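Local coordinates for protein FAD-binding oxidoreductase (Gulosibacter chungangensis, PDB 7PBI) that carries covalently bound FAD and binds isoeugenol beside the flavin ring, probably working as a flavin-dependent oxidoreductase, at residues His82-Gly87 against Thr102-Leu107; Tyr169-Asp174 against Gln234-Pro239; Ile425-Gln430 against Met438-Leu443. All blocks are in the same frame, centred on the assembly; numbering follows the deposited sequence.

Contact 1. Residues His82-Gly87 against Thr102-Leu107. With FAD (flavin-adenine dinucleotide), chain K.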
# COMPACT_ATOMS: atom_id res chain seq x y z
N HIS B 82 -3.71 -9.40 24.72
CA HIS B 82 -3.07 -8.28 24.00
C HIS B 82 -1.64 -8.69 23.66
O HIS B 82 -0.84 -8.86 24.58
CB HIS B 82 -3.19 -7.01 24.83
CG HIS B 82 -2.38 -5.90 24.26
ND1 HIS B 82 -2.34 -5.66 22.91
CD2 HIS B 82 -1.57 -5.00 24.84
CE1 HIS B 82 -1.54 -4.64 22.68
NE2 HIS B 82 -1.06 -4.22 23.85
N ALA B 83 -1.37 -8.93 22.38
CA ALA B 83 -0.06 -9.38 21.87
C ALA B 83 0.66 -8.18 21.29
O ALA B 83 0.00 -7.31 20.68
CB ALA B 83 -0.24 -10.45 20.83
N PHE B 84 1.97 -8.14 21.49
CA PHE B 84 2.87 -7.09 20.98
C PHE B 84 4.23 -7.75 20.75
O PHE B 84 4.39 -8.93 21.13
CB PHE B 84 2.93 -5.93 21.96
CG PHE B 84 3.13 -6.35 23.39
CD1 PHE B 84 4.38 -6.72 23.84
CD2 PHE B 84 2.06 -6.39 24.27
CE1 PHE B 84 4.56 -7.11 25.16
CE2 PHE B 84 2.24 -6.78 25.58
CZ PHE B 84 3.49 -7.15 26.02
N SER B 85 5.15 -7.03 20.13
CA SER B 85 6.43 -7.60 19.68
C SER B 85 7.50 -7.27 20.71
O SER B 85 7.99 -8.21 21.36
CB SER B 85 6.76 -7.11 18.31
OG SER B 85 5.88 -7.67 17.35
N GLY B 86 7.82 -5.98 20.88
CA GLY B 86 8.77 -5.47 21.89
C GLY B 86 8.06 -4.83 23.08
O GLY B 86 8.67 -4.76 24.15
N GLY B 87 6.82 -4.36 22.88
CA GLY B 87 6.00 -3.75 23.94
C GLY B 87 6.50 -2.38 24.39
O GLY B 87 6.15 -1.97 25.52
N THR B 102 -6.41 -7.97 31.20
CA THR B 102 -6.01 -8.63 29.93
C THR B 102 -4.70 -9.39 30.15
O THR B 102 -3.84 -8.91 30.91
CB THR B 102 -5.86 -7.63 28.78
OG1 THR B 102 -7.12 -6.98 28.60
CG2 THR B 102 -5.42 -8.31 27.49
N VAL B 103 -4.57 -10.55 29.54
CA VAL B 103 -3.31 -11.33 29.54
C VAL B 103 -2.46 -10.82 28.37
O VAL B 103 -2.98 -10.76 27.26
CB VAL B 103 -3.58 -12.84 29.43
CG1 VAL B 103 -2.32 -13.64 29.15
CG2 VAL B 103 -4.27 -13.33 30.70
N LEU B 104 -1.22 -10.45 28.65
CA LEU B 104 -0.31 -9.87 27.63
C LEU B 104 0.57 -11.00 27.10
O LEU B 104 0.98 -11.85 27.91
CB LEU B 104 0.52 -8.76 28.26
CG LEU B 104 -0.23 -7.82 29.20
CD1 LEU B 104 0.73 -6.78 29.75
CD2 LEU B 104 -1.40 -7.16 28.49
N LEU B 105 0.78 -11.01 25.78
CA LEU B 105 1.73 -11.89 25.06
C LEU B 105 2.89 -11.04 24.57
O LEU B 105 2.66 -10.21 23.69
CB LEU B 105 1.03 -12.54 23.88
CG LEU B 105 0.33 -13.84 24.21
CD1 LEU B 105 -0.72 -13.60 25.28
CD2 LEU B 105 -0.29 -14.45 22.96
N HIS B 106 4.08 -11.26 25.15
CA HIS B 106 5.34 -10.59 24.76
C HIS B 106 6.11 -11.51 23.81
O HIS B 106 7.00 -12.27 24.28
CB HIS B 106 6.17 -10.22 25.99
CG HIS B 106 7.38 -9.43 25.62
ND1 HIS B 106 8.43 -9.24 26.48
CD2 HIS B 106 7.70 -8.80 24.47
CE1 HIS B 106 9.34 -8.50 25.88
NE2 HIS B 106 8.92 -8.22 24.64
N LEU B 107 5.78 -11.46 22.53
CA LEU B 107 6.33 -12.41 21.53
C LEU B 107 7.85 -12.22 21.41
O LEU B 107 8.56 -13.22 21.17
CB LEU B 107 5.61 -12.19 20.19
CG LEU B 107 4.29 -12.93 20.01
CD1 LEU B 107 3.21 -12.43 20.96
CD2 LEU B 107 3.81 -12.77 18.59
PA FAD K . 5.15 -2.88 20.03
O1A FAD K . 4.84 -2.32 21.38
O2A FAD K . 5.75 -4.24 20.01
O5B FAD K . 3.83 -2.87 19.12
C5B FAD K . 2.91 -1.77 19.16
C4B FAD K . 1.52 -2.30 18.94
O4B FAD K . 1.44 -2.96 17.65
C3B FAD K . 1.03 -3.36 19.93
O3B FAD K . 0.45 -2.78 21.09
C2B FAD K . -0.02 -4.09 19.10
O2B FAD K . -1.23 -3.37 19.02
C1B FAD K . 0.67 -4.13 17.74
N9A FAD K . 1.55 -5.27 17.54
C8A FAD K . 2.90 -5.28 17.72
N7A FAD K . 3.45 -6.45 17.49
C5A FAD K . 2.38 -7.26 17.14
C6A FAD K . 2.32 -8.61 16.78
N6A FAD K . 3.38 -9.40 16.70
N1A FAD K . 1.09 -9.11 16.50
C2A FAD K . 0.03 -8.30 16.58
N3A FAD K . -0.02 -7.00 16.90
C4A FAD K . 1.20 -6.54 17.17
N1 FAD K . 7.34 5.92 16.53
C2 FAD K . 7.56 5.98 15.21
O2 FAD K . 6.96 5.23 14.44
N3 FAD K . 8.47 6.82 14.66
C4 FAD K . 9.20 7.70 15.41
O4 FAD K . 10.01 8.42 14.85
C4X FAD K . 8.98 7.70 16.81
N5 FAD K . 9.65 8.53 17.56
C5X FAD K . 9.42 8.50 18.90
C6 FAD K . 10.15 9.39 19.71
C7 FAD K . 9.99 9.42 21.07
C7M FAD K . 10.80 10.39 21.89
C8 FAD K . 9.07 8.53 21.68
C8M FAD K . 8.86 8.56 23.17
C9 FAD K . 8.35 7.66 20.90
C9A FAD K . 8.50 7.62 19.51
N10 FAD K . 7.80 6.74 18.68
C10 FAD K . 8.01 6.75 17.31
C1' FAD K . 6.85 5.76 19.27
C2' FAD K . 7.54 4.42 19.63
O2' FAD K . 8.81 4.66 20.27
C3' FAD K . 7.81 3.50 18.43
O3' FAD K . 6.76 3.57 17.47
C4' FAD K . 8.06 2.03 18.79
O4' FAD K . 8.72 1.39 17.71
C5' FAD K . 6.80 1.25 19.06
O5' FAD K . 7.10 0.20 20.03
P FAD K . 7.51 -1.26 19.52
O1P FAD K . 8.11 -1.96 20.70
O2P FAD K . 8.30 -1.17 18.26
O3P FAD K . 6.07 -1.87 19.19

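Contact 2. Residues Tyr169-Asp174 against Gln234-Pro239. With H7Y (isoeugenol), chain L; FAD (flavin-adenine dinucleotide), chain K.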
# COMPACT_ATOMS: atom_id res chain seq x y z
N TYR B 169 12.71 7.77 8.46
CA TYR B 169 13.15 9.06 7.87
C TYR B 169 14.00 8.91 6.62
O TYR B 169 14.47 9.95 6.18
CB TYR B 169 13.93 9.83 8.93
CG TYR B 169 13.11 10.05 10.16
CD1 TYR B 169 12.15 11.03 10.18
CD2 TYR B 169 13.24 9.24 11.28
CE1 TYR B 169 11.36 11.24 11.29
CE2 TYR B 169 12.46 9.44 12.40
CZ TYR B 169 11.51 10.44 12.40
OH TYR B 169 10.70 10.69 13.47
N THR B 170 14.23 7.70 6.10
CA THR B 170 14.94 7.48 4.81
C THR B 170 13.84 7.50 3.77
O THR B 170 12.69 7.70 4.13
CB THR B 170 15.80 6.20 4.83
OG1 THR B 170 15.04 5.05 4.46
CG2 THR B 170 16.45 5.98 6.18
N PRO B 171 14.13 7.32 2.46
CA PRO B 171 13.06 7.15 1.48
C PRO B 171 12.18 5.92 1.76
O PRO B 171 11.10 5.86 1.24
CB PRO B 171 13.81 7.02 0.16
CG PRO B 171 15.09 7.79 0.41
CD PRO B 171 15.46 7.42 1.83
N TYR B 172 12.64 5.00 2.61
CA TYR B 172 11.85 3.83 3.08
C TYR B 172 11.15 4.16 4.41
O TYR B 172 10.95 3.24 5.24
CB TYR B 172 12.76 2.60 3.20
CG TYR B 172 12.94 1.88 1.90
CD1 TYR B 172 13.16 2.56 0.72
CD2 TYR B 172 12.87 0.50 1.83
CE1 TYR B 172 13.32 1.90 -0.49
CE2 TYR B 172 13.05 -0.18 0.64
CZ TYR B 172 13.26 0.52 -0.53
OH TYR B 172 13.41 -0.14 -1.72
N ALA B 173 10.74 5.43 4.58
CA ALA B 173 10.14 5.96 5.81
C ALA B 173 8.81 5.24 6.11
O ALA B 173 8.57 4.95 7.30
CB ALA B 173 9.95 7.45 5.72
N ASP B 174 8.00 4.94 5.08
CA ASP B 174 6.66 4.29 5.24
C ASP B 174 6.87 2.79 5.50
O ASP B 174 7.04 2.03 4.53
CB ASP B 174 5.76 4.49 4.02
CG ASP B 174 4.27 4.43 4.30
OD1 ASP B 174 3.86 3.84 5.32
OD2 ASP B 174 3.52 5.01 3.49
N GLN B 234 11.14 -5.14 3.22
CA GLN B 234 12.01 -4.84 2.05
C GLN B 234 12.97 -3.74 2.51
O GLN B 234 12.55 -2.87 3.29
CB GLN B 234 11.16 -4.53 0.81
CG GLN B 234 10.23 -5.68 0.42
CD GLN B 234 9.24 -5.39 -0.69
OE1 GLN B 234 9.08 -4.26 -1.15
NE2 GLN B 234 8.56 -6.43 -1.14
N LEU B 235 14.23 -3.85 2.10
CA LEU B 235 15.33 -2.98 2.57
C LEU B 235 15.91 -2.18 1.40
O LEU B 235 16.28 -2.80 0.39
CB LEU B 235 16.43 -3.85 3.17
CG LEU B 235 16.06 -4.60 4.44
CD1 LEU B 235 17.25 -5.43 4.91
CD2 LEU B 235 15.62 -3.63 5.52
N MET B 236 16.02 -0.87 1.57
CA MET B 236 16.58 0.04 0.55
C MET B 236 18.01 -0.40 0.26
O MET B 236 18.79 -0.63 1.18
CB MET B 236 16.55 1.49 1.02
CG MET B 236 17.39 2.39 0.18
SD MET B 236 17.09 4.12 0.55
CE MET B 236 15.80 4.44 -0.65
N PRO B 237 18.38 -0.66 -1.02
CA PRO B 237 19.77 -0.81 -1.40
C PRO B 237 20.58 0.46 -1.12
O PRO B 237 20.08 1.54 -1.37
CB PRO B 237 19.72 -1.09 -2.91
CG PRO B 237 18.36 -1.69 -3.10
CD PRO B 237 17.47 -0.95 -2.13
N THR B 238 21.79 0.28 -0.61
CA THR B 238 22.70 1.38 -0.20
C THR B 238 23.09 2.16 -1.45
O THR B 238 23.59 1.57 -2.40
CB THR B 238 23.96 0.86 0.51
OG1 THR B 238 23.60 -0.26 1.30
CG2 THR B 238 24.58 1.93 1.38
N PRO B 239 22.85 3.49 -1.48
CA PRO B 239 23.33 4.33 -2.57
C PRO B 239 24.85 4.51 -2.53
O PRO B 239 25.50 4.09 -1.57
CB PRO B 239 22.60 5.66 -2.33
CG PRO B 239 22.35 5.68 -0.85
CD PRO B 239 22.05 4.24 -0.50
CAA H7Y L . 10.00 12.74 17.23
CAD H7Y L . 9.05 11.86 16.46
CAE H7Y L . 7.83 11.27 17.19
CAJ H7Y L . 6.96 10.45 16.50
CAH H7Y L . 7.13 10.41 15.14
CAF H7Y L . 5.95 9.68 17.10
CAG H7Y L . 5.13 8.88 16.32
CAK H7Y L . 5.32 8.84 14.95
OAC H7Y L . 4.55 8.05 14.15
CAL H7Y L . 6.33 9.61 14.36
OAI H7Y L . 6.52 9.57 13.00
CAB H7Y L . 7.68 10.27 12.42
PA FAD K . 5.15 -2.88 20.03
O1A FAD K . 4.84 -2.32 21.38
O2A FAD K . 5.75 -4.24 20.01
O5B FAD K . 3.83 -2.87 19.12
C5B FAD K . 2.91 -1.77 19.16
C4B FAD K . 1.52 -2.30 18.94
O4B FAD K . 1.44 -2.96 17.65
C3B FAD K . 1.03 -3.36 19.93
O3B FAD K . 0.45 -2.78 21.09
C2B FAD K . -0.02 -4.09 19.10
O2B FAD K . -1.23 -3.37 19.02
C1B FAD K . 0.67 -4.13 17.74
N9A FAD K . 1.55 -5.27 17.54
C8A FAD K . 2.90 -5.28 17.72
N7A FAD K . 3.45 -6.45 17.49
C5A FAD K . 2.38 -7.26 17.14
C6A FAD K . 2.32 -8.61 16.78
N6A FAD K . 3.38 -9.40 16.70
N1A FAD K . 1.09 -9.11 16.50
C2A FAD K . 0.03 -8.30 16.58
N3A FAD K . -0.02 -7.00 16.90
C4A FAD K . 1.20 -6.54 17.17
N1 FAD K . 7.34 5.92 16.53
C2 FAD K . 7.56 5.98 15.21
O2 FAD K . 6.96 5.23 14.44
N3 FAD K . 8.47 6.82 14.66
C4 FAD K . 9.20 7.70 15.41
O4 FAD K . 10.01 8.42 14.85
C4X FAD K . 8.98 7.70 16.81
N5 FAD K . 9.65 8.53 17.56
C5X FAD K . 9.42 8.50 18.90
C6 FAD K . 10.15 9.39 19.71
C7 FAD K . 9.99 9.42 21.07
C7M FAD K . 10.80 10.39 21.89
C8 FAD K . 9.07 8.53 21.68
C8M FAD K . 8.86 8.56 23.17
C9 FAD K . 8.35 7.66 20.90
C9A FAD K . 8.50 7.62 19.51
N10 FAD K . 7.80 6.74 18.68
C10 FAD K . 8.01 6.75 17.31
C1' FAD K . 6.85 5.76 19.27
C2' FAD K . 7.54 4.42 19.63
O2' FAD K . 8.81 4.66 20.27
C3' FAD K . 7.81 3.50 18.43
O3' FAD K . 6.76 3.57 17.47
C4' FAD K . 8.06 2.03 18.79
O4' FAD K . 8.72 1.39 17.71
C5' FAD K . 6.80 1.25 19.06
O5' FAD K . 7.10 0.20 20.03
P FAD K . 7.51 -1.26 19.52
O1P FAD K . 8.11 -1.96 20.70
O2P FAD K . 8.30 -1.17 18.26
O3P FAD K . 6.07 -1.87 19.19

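Contact 3. Residues Ile425-Gln430 against Met438-Leu443. With H7Y (isoeugenol), chain L.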
# COMPACT_ATOMS: atom_id res chain seq x y z
N ILE B 425 2.07 22.50 30.08
CA ILE B 425 2.86 21.34 29.56
C ILE B 425 3.77 21.86 28.46
O ILE B 425 3.28 22.58 27.58
CB ILE B 425 1.94 20.22 29.05
CG1 ILE B 425 0.81 19.94 30.04
CG2 ILE B 425 2.74 18.97 28.75
CD1 ILE B 425 1.28 19.39 31.37
N ASP B 426 5.04 21.46 28.51
CA ASP B 426 6.04 21.79 27.47
C ASP B 426 5.57 21.17 26.15
O ASP B 426 4.97 20.08 26.18
CB ASP B 426 7.43 21.34 27.91
CG ASP B 426 8.07 22.27 28.94
OD1 ASP B 426 7.60 23.42 29.08
OD2 ASP B 426 9.05 21.84 29.57
N TYR B 427 5.82 21.86 25.04
CA TYR B 427 5.31 21.49 23.70
C TYR B 427 6.50 21.38 22.74
O TYR B 427 6.99 22.40 22.25
CB TYR B 427 4.26 22.48 23.23
CG TYR B 427 3.90 22.39 21.76
CD1 TYR B 427 3.88 21.18 21.09
CD2 TYR B 427 3.58 23.54 21.05
CE1 TYR B 427 3.54 21.11 19.75
CE2 TYR B 427 3.24 23.48 19.71
CZ TYR B 427 3.21 22.26 19.06
OH TYR B 427 2.90 22.23 17.73
N LEU B 428 6.92 20.14 22.49
CA LEU B 428 7.93 19.80 21.46
C LEU B 428 7.20 19.51 20.15
O LEU B 428 6.29 18.69 20.18
CB LEU B 428 8.73 18.58 21.91
CG LEU B 428 9.80 18.85 22.98
CD1 LEU B 428 9.17 19.19 24.32
CD2 LEU B 428 10.71 17.65 23.11
N ALA B 429 7.57 20.19 19.07
CA ALA B 429 6.83 20.23 17.79
C ALA B 429 7.72 19.72 16.66
O ALA B 429 8.86 20.19 16.54
CB ALA B 429 6.35 21.62 17.49
N GLN B 430 7.20 18.82 15.84
CA GLN B 430 7.91 18.30 14.65
C GLN B 430 6.90 18.09 13.52
O GLN B 430 6.01 17.23 13.69
CB GLN B 430 8.65 17.02 15.01
CG GLN B 430 9.21 16.28 13.81
CD GLN B 430 10.36 15.37 14.17
OE1 GLN B 430 10.24 14.14 14.21
NE2 GLN B 430 11.51 15.97 14.43
N MET B 438 0.91 16.18 5.37
CA MET B 438 1.72 16.69 6.49
C MET B 438 1.23 16.07 7.79
O MET B 438 0.04 16.28 8.15
CB MET B 438 1.60 18.21 6.56
CG MET B 438 2.54 18.85 7.54
SD MET B 438 2.53 20.63 7.29
CE MET B 438 0.89 21.06 7.87
N HIS B 439 2.11 15.32 8.46
CA HIS B 439 1.97 14.93 9.89
C HIS B 439 2.41 16.09 10.77
O HIS B 439 3.49 16.63 10.55
CB HIS B 439 2.83 13.72 10.23
CG HIS B 439 2.39 12.47 9.54
ND1 HIS B 439 2.64 12.24 8.21
CD2 HIS B 439 1.74 11.38 10.01
CE1 HIS B 439 2.17 11.06 7.88
NE2 HIS B 439 1.60 10.51 8.97
N HIS B 440 1.59 16.45 11.75
CA HIS B 440 2.00 17.27 12.91
C HIS B 440 2.21 16.33 14.09
O HIS B 440 1.23 15.74 14.54
CB HIS B 440 0.97 18.36 13.19
CG HIS B 440 1.27 19.12 14.42
ND1 HIS B 440 0.28 19.69 15.18
CD2 HIS B 440 2.43 19.38 15.04
CE1 HIS B 440 0.83 20.29 16.22
NE2 HIS B 440 2.14 20.11 16.16
N ILE B 441 3.44 16.20 14.56
CA ILE B 441 3.76 15.49 15.83
C ILE B 441 3.80 16.50 16.98
O ILE B 441 4.77 17.26 17.07
CB ILE B 441 5.10 14.75 15.70
CG1 ILE B 441 5.04 13.72 14.57
CG2 ILE B 441 5.50 14.13 17.03
CD1 ILE B 441 4.09 12.57 14.83
N CYS B 442 2.79 16.49 17.85
CA CYS B 442 2.83 17.21 19.15
C CYS B 442 3.33 16.24 20.23
O CYS B 442 2.57 15.33 20.59
CB CYS B 442 1.47 17.74 19.57
SG CYS B 442 1.48 18.22 21.31
N LEU B 443 4.57 16.43 20.68
CA LEU B 443 5.23 15.59 21.72
C LEU B 443 5.28 16.38 23.02
O LEU B 443 6.24 17.12 23.26
CB LEU B 443 6.63 15.20 21.22
CG LEU B 443 7.39 14.14 22.02
CD1 LEU B 443 8.64 13.69 21.28
CD2 LEU B 443 7.78 14.63 23.40
CAA H7Y L . 10.00 12.74 17.23
CAD H7Y L . 9.05 11.86 16.46
CAE H7Y L . 7.83 11.27 17.19
CAJ H7Y L . 6.96 10.45 16.50
CAH H7Y L . 7.13 10.41 15.14
CAF H7Y L . 5.95 9.68 17.10
CAG H7Y L . 5.13 8.88 16.32
CAK H7Y L . 5.32 8.84 14.95
OAC H7Y L . 4.55 8.05 14.15
CAL H7Y L . 6.33 9.61 14.36
OAI H7Y L . 6.52 9.57 13.00
CAB H7Y L . 7.68 10.27 12.42

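Contact 1. Residues His82-Gly87 against Thr102-Leu107
His82, Ala83 and Phe84 pair in parallel register with Leu104, Leu105 and His106, the two short strand axes approaching to 4.6 Å and running 17° apart. Four backbone hydrogen bonds hold the ladder: His82 N to Val103 O, Leu105 N to His82 O, Phe84 N to Leu105 O, and Leu107 N to Phe84 O.

Apolar and aromatic packing differs on the two faces. On one, Ala83 CB meets Leu105 CB at 3.9 Å and also touches Leu107 CD1. On the other, Phe84 CG sits between its backbone N and carbonyl carbon (chi1 47°), which folds the ring back until Leu105 O lies 3.7 Å above its plane, over the centre. The same ring lays CE2 on Leu104 CB and sets CE1 3.6 Å from His106 CB; its plane is 37° from that of the imidazole. Ser85 O comes in at the edge of the His106 ring, whose ND1 is hydrogen-bonded to Tyr41 OH.

Polar contacts to FAD follow where the first strand ends. The backbone N atoms of Ser85, Gly86 and Gly87 all donate to phosphate oxygen O2A, that of Gly86 at 2.8 Å, while Ser85 OG donates to adenine N7A at 2.7 Å. FAD O3B lies at the edge of the His82 ring, 3.2 Å from His82 CE1. Such a glycine-containing pyrophosphate loop is characteristic of the PCMH-type FAD-binding domain.

Strand 57-59 flanks strand 103-106 across from strand 81-84, an outermost strand of this four-stranded sheet, and Ala83 and Leu107 pack on Ile227 of strand 226-237.

Contact 2. Residues Tyr169-Asp174 against Gln234-Pro239
Pro171 and Tyr172, in the middle of a type I beta turn from Thr170 to Ala173, pack against Met236, Tyr172 in a Met-aromatic contact. The turn is also an ST turn, since Thr170 OG1 accepts a hydrogen bond from Tyr172 N; the same oxygen bonds to Asp149.

Packing is tight around the phenol ring. Met236 CB stands over the ring centre, 3.5 Å from the Tyr172 centroid and 8° off the normal, a CH-pi contact, whereas SD lies obliquely to the ring. With CG anti to the backbone N (chi1 166°) and a bend at chi3 (-91°), the thioether doubles back and brings its CE against both Pro171 CB and Tyr172 CD1. Gln234 O meets the ring at its edge, in plane, and Trp178 stacks on the phenol.

Toward the hydroxyl the fit is looser. Pro237, partly exposed, brings its CD only to 4.2 Å from Tyr172 OH, and the hydroxyl is hydrogen-bonded instead to Arg436 of the second subunit, tying this contact into the dimer interface. Tyr169, at the other end of the loop, leaves this packing altogether and turns to the flavin, where its OH donates to FAD O4 at 2.7 Å.

Contact 3. Residues Ile425-Gln430 against Met438-Leu443
Tyr427 OH and His440 NE2 share a hydrogen bond of 2.7 Å, in which either may be the donor. The two side chains approach from opposite directions, each with CG anti to its backbone N (chi1 166° and 174°), and NE2 arrives in the plane of the phenol ring, at its edge. Cys442 SG lies oblique to the same ring, 3.8 Å from Tyr427 CD1. With a phenylalanine at this position, His440 NE2 would probably be left without its hydroxyl partner and the imidazole would be less fixed in rotation.

On the other face of the sheet, Leu428 CB packs on Leu443 CB at 4.0 Å, and Gln430 stands beside Ile441. Both of these are hydrogen-bonded antiparallel pairs, with Ala429 and Cys442 forming the non-hydrogen-bonded pair between them. Isoeugenol rests on this face: Ile441 CD1 is 3.7 Å from ligand CAL, and Gln430 OE1 is 3.3 Å from CAA, at the end of the propenyl tail.

Further out, Phe431 stacks on His440, and Thr416 of helix 406-422 touches Tyr427, His440 and Cys442. Leu443 touches FAD and also His395, the residue covalently joined to the cofactor. The strands form a beta hairpin within a large antiparallel sheet that lines the isoeugenol side of the flavin, as in the cap domain of vanillyl-alcohol oxidase-type flavoenzymes.

Overall arrangement
All three contacts reach the FAD. Contact 1 grips its adenine and pyrophosphate half, about 28 Å between centres from each of the other two and about 15 Å from contact 2 at the nearest atoms. The packing core of contact 2 lies away from the cofactor; Tyr169, at the end of its loop, reaches the flavin and touches contact 3, its OH 3.6 Å from Gln430 OE1, although the two centres are about 25 Å apart. Both of these residues also touch isoeugenol, so the loop 169-174 and the hairpin 425-430/438-443 line the isoeugenol pocket from two parts of the chain. Contacts 1 and 3 lie on opposite sides of the chain's centre, bridged by the extended cofactor.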